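Local coordinates for pyruvate kinase (Toxoplasma gondii, PDB 3GG8), which catalyses, as a pyruvate kinase, the last step of glycolysis, transfer of the phosphoryl group of phosphoenolpyruvate to ADP, giving pyruvate and ATP, at residues P356-T359 and V360-A364; N50-T53 and L54-I58; L67-H71 and G72-T76; S441-T444 and I445-Q449. All coordinates share one frame; numbering follows the deposited sequence.

Contact 1 (P356-T359 and V360-A364); sequences PVIT and VETMA
T362 turns its hydroxyl back along the helix onto the carbonyl of I358, one turn earlier, and OG1 donates to I358 O at 2.6 Å. The first torsion explains the reach: chi1 of -58° keeps OG1 beside the T362 backbone N, within reach of the oxygen that this N already bonds. T362 N lies 3.0 Å from I358 O, and the two donors arrive from opposite faces of the carbonyl plane, each tilted about 30° out of it. The hydroxyl of this buried threonine is thus satisfied inside its own helix. T359 OG1 bonds F355 O, just ahead of the helix.

Regular helical bonds complete the frame. E361 N meets V357 O at 2.9 Å, and M363 N reaches T359 O at 3.1 Å; V360 N bonds P356 O in the first turn, which the proline opens.

Van der Waals contacts across the turn are few, and they set side-chain carbons mostly against polar atoms. E361 lays its CG 3.1 Å from V357 O and extends beyond it, bringing CD to 4.4 Å from CG2 of V357. The methyl CG2 of I358 lies 4.0 Å from OG1 of T362.

Helix 356-371 follows the last barrel strand: T359, V360 and M363 pack on strand 343-346, V360 and M363 also touch strand 39-43, and V357, V360 and E361 meet helix 51-60.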
loop_
_atom_site.group_PDB
_atom_site.type_symbol
_atom_site.label_atom_id
_atom_site.label_comp_id
_atom_site.label_asym_id
_atom_site.label_seq_id
_atom_site.Cartn_x
_atom_site.Cartn_y
_atom_site.Cartn_z
ATOM N N PRO C 356 -43.054 21.143 -0.418
ATOM C CA PRO C 356 -41.780 21.513 0.195
ATOM C C PRO C 356 -41.246 20.499 1.222
ATOM O O PRO C 356 -40.059 20.168 1.156
ATOM C CB PRO C 356 -42.060 22.875 0.855
ATOM C CG PRO C 356 -43.541 23.023 0.894
ATOM C CD PRO C 356 -44.091 22.172 -0.219
ATOM N N VAL C 357 -42.080 20.017 2.150
ATOM C CA VAL C 357 -41.564 19.150 3.214
ATOM C C VAL C 357 -41.304 17.738 2.699
ATOM O O VAL C 357 -40.283 17.140 3.044
ATOM C CB VAL C 357 -42.365 19.190 4.579
ATOM C CG1 VAL C 357 -43.396 20.303 4.608
ATOM C CG2 VAL C 357 -42.983 17.850 4.906
ATOM N N ILE C 358 -42.209 17.235 1.849
ATOM C CA ILE C 358 -42.000 15.977 1.139
ATOM C C ILE C 358 -40.708 15.992 0.309
ATOM O O ILE C 358 -40.011 14.978 0.227
ATOM C CB ILE C 358 -43.249 15.562 0.294
ATOM C CG1 ILE C 358 -44.390 15.151 1.233
ATOM C CG2 ILE C 358 -42.914 14.409 -0.655
ATOM C CD1 ILE C 358 -45.614 14.536 0.554
ATOM N N THR C 359 -40.376 17.137 -0.287
ATOM C CA THR C 359 -39.139 17.252 -1.040
ATOM C C THR C 359 -37.924 17.138 -0.102
ATOM O O THR C 359 -36.934 16.493 -0.449
ATOM C CB THR C 359 -39.084 18.541 -1.906
ATOM O OG1 THR C 359 -40.278 18.640 -2.697
ATOM C CG2 THR C 359 -37.877 18.518 -2.847
ATOM N N VAL C 360 -38.009 17.739 1.084
ATOM C CA VAL C 360 -36.903 17.666 2.047
ATOM C C VAL C 360 -36.706 16.248 2.577
ATOM O O VAL C 360 -35.573 15.791 2.724
ATOM C CB VAL C 360 -37.069 18.639 3.252
ATOM C CG1 VAL C 360 -35.914 18.496 4.217
ATOM C CG2 VAL C 360 -37.157 20.058 2.791
ATOM N N GLU C 361 -37.802 15.560 2.878
ATOM C CA GLU C 361 -37.732 14.159 3.310
ATOM C C GLU C 361 -37.120 13.277 2.223
ATOM O O GLU C 361 -36.353 12.358 2.518
ATOM C CB GLU C 361 -39.124 13.605 3.653
ATOM C CG GLU C 361 -39.979 14.479 4.560
ATOM C CD GLU C 361 -41.251 13.776 5.018
ATOM O OE1 GLU C 361 -41.552 13.831 6.239
ATOM O OE2 GLU C 361 -41.945 13.172 4.171
ATOM N N THR C 362 -37.488 13.542 0.977
ATOM C CA THR C 362 -37.038 12.749 -0.167
ATOM C C THR C 362 -35.527 12.893 -0.369
ATOM O O THR C 362 -34.819 11.898 -0.581
ATOM C CB THR C 362 -37.834 13.120 -1.445
ATOM O OG1 THR C 362 -39.226 12.899 -1.197
ATOM C CG2 THR C 362 -37.396 12.309 -2.655
ATOM N N MET C 363 -35.030 14.115 -0.276
ATOM C CA MET C 363 -33.601 14.331 -0.400
ATOM C C MET C 363 -32.818 13.722 0.750
ATOM O O MET C 363 -31.699 13.283 0.541
ATOM C CB MET C 363 -33.249 15.819 -0.542
ATOM C CG MET C 363 -31.896 15.992 -1.252
ATOM S SD MET C 363 -31.736 17.561 -2.095
ATOM C CE MET C 363 -31.693 18.612 -0.655
ATOM N N ALA C 364 -33.385 13.743 1.959
ATOM C CA ALA C 364 -32.794 13.074 3.129
ATOM C C ALA C 364 -32.700 11.578 2.879
ATOM O O ALA C 364 -31.700 10.950 3.218
ATOM C CB ALA C 364 -33.622 13.342 4.368
#

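Contact 2 (N50-T53 and L54-I58); sequences NVDT and LVKMI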
loop_
_atom_site.group_PDB
_atom_site.type_symbol
_atom_site.label_atom_id
_atom_site.label_comp_id
_atom_site.label_asym_id
_atom_site.label_seq_id
_atom_site.Cartn_x
_atom_site.Cartn_y
_atom_site.Cartn_z
ATOM N N ASN C 50 -44.948 29.795 5.911
ATOM C CA ASN C 50 -45.400 29.769 7.292
ATOM C C ASN C 50 -44.623 28.888 8.267
ATOM O O ASN C 50 -44.010 27.891 7.885
ATOM C CB ASN C 50 -46.925 29.633 7.419
ATOM C CG ASN C 50 -47.434 28.275 7.049
ATOM O OD1 ASN C 50 -46.943 27.650 6.116
ATOM N ND2 ASN C 50 -48.452 27.811 7.772
ATOM N N VAL C 51 -44.644 29.320 9.525
ATOM C CA VAL C 51 -43.900 28.706 10.613
ATOM C C VAL C 51 -44.138 27.199 10.706
ATOM O O VAL C 51 -43.208 26.439 10.968
ATOM C CB VAL C 51 -44.240 29.379 11.962
ATOM C CG1 VAL C 51 -43.558 28.661 13.119
ATOM C CG2 VAL C 51 -43.860 30.857 11.930
ATOM N N ASP C 52 -45.385 26.783 10.501
ATOM C CA ASP C 52 -45.752 25.380 10.590
ATOM C C ASP C 52 -44.966 24.503 9.596
ATOM O O ASP C 52 -44.495 23.424 9.958
ATOM C CB ASP C 52 -47.257 25.205 10.397
ATOM C CG ASP C 52 -47.680 23.753 10.474
ATOM O OD1 ASP C 52 -47.992 23.161 9.412
ATOM O OD2 ASP C 52 -47.662 23.186 11.592
ATOM N N THR C 53 -44.816 24.965 8.355
ATOM C CA THR C 53 -44.096 24.168 7.371
ATOM C C THR C 53 -42.574 24.285 7.551
ATOM O O THR C 53 -41.839 23.356 7.229
ATOM C CB THR C 53 -44.574 24.380 5.884
ATOM O OG1 THR C 53 -43.651 25.192 5.167
ATOM C CG2 THR C 53 -45.956 24.993 5.806
ATOM N N LEU C 54 -42.102 25.416 8.069
ATOM C CA LEU C 54 -40.686 25.536 8.401
ATOM C C LEU C 54 -40.301 24.522 9.492
ATOM O O LEU C 54 -39.263 23.859 9.397
ATOM C CB LEU C 54 -40.333 26.953 8.836
ATOM C CG LEU C 54 -40.341 28.048 7.766
ATOM C CD1 LEU C 54 -40.110 29.402 8.423
ATOM C CD2 LEU C 54 -39.327 27.764 6.630
ATOM N N VAL C 55 -41.142 24.412 10.515
ATOM C CA VAL C 55 -40.949 23.419 11.566
ATOM C C VAL C 55 -40.926 21.995 10.989
ATOM O O VAL C 55 -40.004 21.224 11.281
ATOM C CB VAL C 55 -42.007 23.556 12.675
ATOM C CG1 VAL C 55 -42.009 22.326 13.570
ATOM C CG2 VAL C 55 -41.744 24.805 13.486
ATOM N N LYS C 56 -41.913 21.664 10.150
ATOM C CA LYS C 56 -41.964 20.358 9.470
ATOM C C LYS C 56 -40.723 20.112 8.613
ATOM O O LYS C 56 -40.300 18.980 8.437
ATOM C CB LYS C 56 -43.212 20.251 8.604
ATOM C CG LYS C 56 -44.490 20.052 9.396
ATOM C CD LYS C 56 -45.708 19.987 8.502
ATOM C CE LYS C 56 -46.965 19.948 9.342
ATOM N NZ LYS C 56 -48.175 19.754 8.506
ATOM N N MET C 57 -40.144 21.187 8.095
ATOM C CA MET C 57 -38.930 21.098 7.301
ATOM C C MET C 57 -37.701 20.862 8.154
ATOM O O MET C 57 -36.808 20.137 7.740
ATOM C CB MET C 57 -38.768 22.333 6.426
ATOM C CG MET C 57 -39.674 22.266 5.222
ATOM S SD MET C 57 -39.827 23.820 4.380
ATOM C CE MET C 57 -38.235 23.996 3.602
ATOM N N ILE C 58 -37.662 21.453 9.349
ATOM C CA ILE C 58 -36.606 21.142 10.293
ATOM C C ILE C 58 -36.617 19.638 10.600
ATOM O O ILE C 58 -35.568 18.983 10.521
ATOM C CB ILE C 58 -36.732 21.926 11.608
ATOM C CG1 ILE C 58 -36.527 23.425 11.379
ATOM C CG2 ILE C 58 -35.747 21.369 12.660
ATOM C CD1 ILE C 58 -36.905 24.278 12.566
#
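D52 and K56, a solvent-exposed pair one turn apart on helix 51-60, form a salt bridge with OD1 of D52 3.5 Å from NZ of K56. The aspartate CG stands anti to its backbone N (chi1 180°), while the lysine chain, fully extended beyond CG, runs back past it; the two side chains therefore cross at a slant. The CE methylene of K56 is as near to OD1 of D52, at 3.4 Å, as the ammonium is, so the carboxylate lies alongside the end of the chain. Being open to solvent, the pair is probably modest in strength.

On another side the M57 chain runs alongside T53. M57 CG rests 3.1 Å from T53 O, and a bend at chi3 (72°) turns the methyl aside; SD of M57 comes 4.1 Å from T53 OG1. An apolar touch is added by CG1 of V51 and CG2 of V55, 4.3 Å apart.

Backbone bonds tie the same pairs: V55 N to V51 O and M57 N to T53 O, both 2.9 Å, and K56 N to D52 O. L54 N bonds N50 O; N50 holds the N-cap position, but its side chain makes no capping bond.

L54 and V55 face helix 74-90, M57 packs on helix 356-371, and K56 also touches V357 there. This is the amphipathic crossover helix of a beta-alpha-beta unit, joining strands 39-43 and 62-68 of the (beta/alpha)8 barrel.

Contact 3 (L67-H71 and G72-T76); sequences LNFSH and GDHET
The turn between strand 62-68 and helix 74-90, a beta-to-alpha loop at the carboxyl end of a barrel strand, brings F69 and H74 together. Their rings are oblique, with planes at 77° and centroids 5.9 Å apart. The imidazole carbon CD2 of H74 comes to the edge of the phenyl ring, in its plane, 3.8 Å from CE2 of F69. The far end of the imidazole is held by a hydrogen bond between NE2 of H74 and OD1 of D212 on helix 207-217. F216 of that helix meets both rings edge-to-face, while F69 also stacks on H77 and H74 on H211, so the pair belongs to an aromatic cluster between two barrel helices.

Two short motifs shape the chain on each side of G72. In an Asx turn, N68 OD1 accepts from S70 N at 3.0 Å, the donor lying above the plane of the amide, within a type I turn from N68 to H71. Ahead of the helix D73 and T76 form a capping box, with each side chain bonding the other's backbone: D73 OD2 takes T76 N at 3.1 Å, from above the carboxylate plane, and T76 OG1 takes D73 N at 3.0 Å. G72 links the two motifs, and H71 O, just before it, shares a hydrogen bond with H77 NE2.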
loop_
_atom_site.group_PDB
_atom_site.type_symbol
_atom_site.label_atom_id
_atom_site.label_comp_id
_atom_site.label_asym_id
_atom_site.label_seq_id
_atom_site.Cartn_x
_atom_site.Cartn_y
_atom_site.Cartn_z
ATOM N N LEU C 67 -31.885 32.612 1.640
ATOM C CA LEU C 67 -32.666 33.751 1.206
ATOM C C LEU C 67 -32.142 34.183 -0.165
ATOM O O LEU C 67 -31.025 34.690 -0.282
ATOM C CB LEU C 67 -32.492 34.896 2.187
ATOM C CG LEU C 67 -32.662 34.652 3.689
ATOM C CD1 LEU C 67 -32.257 35.905 4.458
ATOM C CD2 LEU C 67 -34.099 34.217 4.011
ATOM N N ASN C 68 -32.938 33.950 -1.203
ATOM C CA ASN C 68 -32.596 34.370 -2.548
ATOM C C ASN C 68 -32.866 35.855 -2.829
ATOM O O ASN C 68 -33.988 36.231 -3.178
ATOM C CB ASN C 68 -33.314 33.499 -3.579
ATOM C CG ASN C 68 -32.870 33.807 -4.985
ATOM O OD1 ASN C 68 -32.037 34.697 -5.202
ATOM N ND2 ASN C 68 -33.425 33.096 -5.953
ATOM N N PHE C 69 -31.835 36.697 -2.729
ATOM C CA PHE C 69 -32.008 38.136 -2.971
ATOM C C PHE C 69 -32.097 38.583 -4.432
ATOM O O PHE C 69 -32.047 39.796 -4.706
ATOM C CB PHE C 69 -30.967 38.968 -2.214
ATOM C CG PHE C 69 -31.372 39.335 -0.808
ATOM C CD1 PHE C 69 -31.524 38.361 0.168
ATOM C CD2 PHE C 69 -31.607 40.669 -0.461
ATOM C CE1 PHE C 69 -31.898 38.708 1.478
ATOM C CE2 PHE C 69 -31.979 41.023 0.842
ATOM C CZ PHE C 69 -32.110 40.027 1.814
ATOM N N SER C 70 -32.236 37.637 -5.367
ATOM C CA SER C 70 -32.615 37.985 -6.751
ATOM C C SER C 70 -34.046 38.569 -6.820
ATOM O O SER C 70 -34.406 39.244 -7.790
ATOM C CB SER C 70 -32.552 36.765 -7.665
ATOM O OG SER C 70 -31.226 36.316 -7.824
ATOM N N HIS C 71 -34.859 38.260 -5.803
ATOM C CA HIS C 71 -36.239 38.744 -5.683
ATOM C C HIS C 71 -36.406 39.232 -4.258
ATOM O O HIS C 71 -35.564 38.949 -3.424
ATOM C CB HIS C 71 -37.222 37.590 -5.926
ATOM C CG HIS C 71 -36.986 36.842 -7.194
ATOM N ND1 HIS C 71 -37.017 37.449 -8.436
ATOM C CD2 HIS C 71 -36.745 35.526 -7.419
ATOM C CE1 HIS C 71 -36.798 36.537 -9.371
ATOM N NE2 HIS C 71 -36.628 35.363 -8.783
ATOM N N GLY C 72 -37.486 39.947 -3.969
ATOM C CA GLY C 72 -37.798 40.346 -2.587
ATOM C C GLY C 72 -37.062 41.606 -2.181
ATOM O O GLY C 72 -36.278 42.127 -2.960
ATOM N N ASP C 73 -37.323 42.110 -0.972
ATOM C CA ASP C 73 -36.650 43.322 -0.491
ATOM C C ASP C 73 -36.322 43.177 0.994
ATOM O O ASP C 73 -36.511 42.100 1.566
ATOM C CB ASP C 73 -37.483 44.591 -0.786
ATOM C CG ASP C 73 -38.898 44.553 -0.154
ATOM O OD1 ASP C 73 -39.894 44.709 -0.890
ATOM O OD2 ASP C 73 -38.995 44.386 1.075
ATOM N N HIS C 74 -35.794 44.224 1.613
ATOM C CA HIS C 74 -35.392 44.106 3.012
ATOM C C HIS C 74 -36.581 43.814 3.953
ATOM O O HIS C 74 -36.442 43.057 4.903
ATOM C CB HIS C 74 -34.523 45.310 3.442
ATOM C CG HIS C 74 -33.138 45.275 2.859
ATOM N ND1 HIS C 74 -32.062 45.906 3.438
ATOM C CD2 HIS C 74 -32.651 44.633 1.767
ATOM C CE1 HIS C 74 -30.975 45.668 2.724
ATOM N NE2 HIS C 74 -31.310 44.911 1.695
ATOM N N GLU C 75 -37.748 44.381 3.661
ATOM C CA GLU C 75 -38.981 44.048 4.382
ATOM C C GLU C 75 -39.483 42.597 4.239
ATOM O O GLU C 75 -39.829 41.956 5.238
ATOM C CB GLU C 75 -40.101 44.963 3.946
ATOM C CG GLU C 75 -40.010 46.365 4.479
ATOM C CD GLU C 75 -41.095 47.218 3.875
ATOM O OE1 GLU C 75 -40.745 48.239 3.251
ATOM O OE2 GLU C 75 -42.291 46.839 3.978
ATOM N N THR C 76 -39.554 42.090 3.011
ATOM C CA THR C 76 -40.115 40.767 2.805
ATOM C C THR C 76 -39.205 39.688 3.391
ATOM O O THR C 76 -39.675 38.746 4.025
ATOM C CB THR C 76 -40.432 40.475 1.301
ATOM O OG1 THR C 76 -39.212 40.371 0.562
ATOM C CG2 THR C 76 -41.294 41.573 0.687
#

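Contact 4 (S441-T444 and I445-Q449); sequences SEST and IKHLQ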
loop_
_atom_site.group_PDB
_atom_site.type_symbol
_atom_site.label_atom_id
_atom_site.label_comp_id
_atom_site.label_asym_id
_atom_site.label_seq_id
_atom_site.Cartn_x
_atom_site.Cartn_y
_atom_site.Cartn_z
ATOM N N SER C 441 -19.409 28.962 21.066
ATOM C CA SER C 441 -19.607 30.048 20.117
ATOM C C SER C 441 -20.803 29.804 19.197
ATOM O O SER C 441 -20.826 28.847 18.427
ATOM C CB SER C 441 -18.337 30.303 19.315
ATOM O OG SER C 441 -18.669 30.746 18.020
ATOM N N GLU C 442 -21.796 30.684 19.305
ATOM C CA GLU C 442 -23.032 30.589 18.524
ATOM C C GLU C 442 -22.821 30.632 17.001
ATOM O O GLU C 442 -23.427 29.836 16.264
ATOM C CB GLU C 442 -24.001 31.698 18.953
ATOM C CG GLU C 442 -25.465 31.359 18.694
ATOM C CD GLU C 442 -26.417 32.157 19.561
ATOM O OE1 GLU C 442 -27.205 32.923 18.967
ATOM O OE2 GLU C 442 -26.381 32.037 20.820
ATOM N N SER C 443 -21.966 31.541 16.528
ATOM C CA SER C 443 -21.713 31.641 15.101
ATOM C C SER C 443 -20.974 30.404 14.569
ATOM O O SER C 443 -21.300 29.910 13.485
ATOM C CB SER C 443 -21.020 32.957 14.731
ATOM O OG SER C 443 -19.773 33.066 15.370
ATOM N N THR C 444 -20.036 29.871 15.355
ATOM C CA THR C 444 -19.377 28.607 14.996
ATOM C C THR C 444 -20.375 27.456 14.872
ATOM O O THR C 444 -20.338 26.717 13.894
ATOM C CB THR C 444 -18.225 28.246 15.965
ATOM O OG1 THR C 444 -17.097 29.067 15.668
ATOM C CG2 THR C 444 -17.775 26.795 15.813
ATOM N N ILE C 445 -21.262 27.299 15.849
ATOM C CA ILE C 445 -22.319 26.284 15.755
ATOM C C ILE C 445 -23.168 26.416 14.467
ATOM O O ILE C 445 -23.511 25.403 13.834
ATOM C CB ILE C 445 -23.196 26.288 17.026
ATOM C CG1 ILE C 445 -22.508 25.478 18.119
ATOM C CG2 ILE C 445 -24.597 25.712 16.767
ATOM C CD1 ILE C 445 -22.289 26.296 19.309
ATOM N N LYS C 446 -23.480 27.655 14.087
ATOM C CA LYS C 446 -24.208 27.948 12.849
ATOM C C LYS C 446 -23.390 27.630 11.580
ATOM O O LYS C 446 -23.924 27.064 10.625
ATOM C CB LYS C 446 -24.671 29.417 12.826
ATOM C CG LYS C 446 -25.654 29.808 13.940
ATOM C CD LYS C 446 -27.080 29.544 13.537
ATOM C CE LYS C 446 -28.070 29.991 14.592
ATOM N NZ LYS C 446 -28.179 31.471 14.681
ATOM N N HIS C 447 -22.109 27.995 11.575
ATOM C CA HIS C 447 -21.230 27.722 10.433
ATOM C C HIS C 447 -21.077 26.229 10.154
ATOM O O HIS C 447 -20.899 25.806 9.023
ATOM C CB HIS C 447 -19.856 28.371 10.633
ATOM C CG HIS C 447 -19.884 29.870 10.624
ATOM N ND1 HIS C 447 -19.066 30.635 11.430
ATOM C CD2 HIS C 447 -20.630 30.746 9.908
ATOM C CE1 HIS C 447 -19.292 31.914 11.199
ATOM N NE2 HIS C 447 -20.241 32.010 10.286
ATOM N N LEU C 448 -21.183 25.439 11.208
ATOM C CA LEU C 448 -20.977 23.997 11.154
ATOM C C LEU C 448 -22.157 23.237 10.561
ATOM O O LEU C 448 -22.069 22.029 10.344
ATOM C CB LEU C 448 -20.678 23.486 12.571
ATOM C CG LEU C 448 -19.257 23.140 13.046
ATOM C CD1 LEU C 448 -18.114 23.599 12.145
ATOM C CD2 LEU C 448 -19.066 23.603 14.477
ATOM N N GLN C 449 -23.252 23.937 10.290
ATOM C CA GLN C 449 -24.463 23.298 9.767
ATOM C C GLN C 449 -24.275 22.930 8.298
ATOM O O GLN C 449 -25.130 22.305 7.684
ATOM C CB GLN C 449 -25.668 24.228 9.926
ATOM C CG GLN C 449 -25.968 24.608 11.372
ATOM C CD GLN C 449 -26.238 23.406 12.250
ATOM O OE1 GLN C 449 -27.029 22.520 11.900
ATOM N NE2 GLN C 449 -25.601 23.381 13.414
#
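H447 lies with one ring face over the carbonyl oxygen of S443, one turn back; S443 O sits 3.0 Å off the plane of the H447 ring, nearer its margin than its centre. That oxygen also accepts from H447 N at 2.8 Å; chi1 of -67° lays the ring back over it, and CE1 of H447 comes 4.1 Å from CB of S443. F224 meets the ring edge-to-face, and NE2 makes weak hydrogen bonds to H249 O and N223 O.

L448 lies along T444, methyl CG2 of T444 3.7 Å from CD2 of L448. Chi1 of -76° leaves that methyl anti to the T444 backbone N and places OG1 beside the same N, where it bonds E418 O. Both residues pack on strand 435-439, for helix 442-447 is the crossover of the beta-alpha-beta unit leading to strand 454-458 in the alpha/beta domain.

At its start S441 is the N-cap, with OG accepting from T444 N at 3.1 Å. I445 curls CD1 to 3.1 Å from S441 O, which also receives I445 N. Beyond the first turns Q449 folds its side chain back, and NE2 donates to I445 O at 2.9 Å, in the plane of its own amide.

In the fold
Along the chain the order is contact 2, contact 3, contact 1, contact 4. The first three belong to the eight-stranded parallel barrel: contact 2 lies on helix 51-60, contact 3 on the turn after strand 62-68, and contact 1 on helix 356-371, after the last strand. Strand 343-346 sits beside strand 39-43, and contacts 1 and 2, some 300 residues apart, touch with their centres about 12 Å apart, closing the helical shell at the barrel seam. Contact 3 is about 19 Å from contact 2, centre to centre. Contact 4, its nearest atoms about 9 Å from contact 2, lies where the alpha/beta domain meets the barrel.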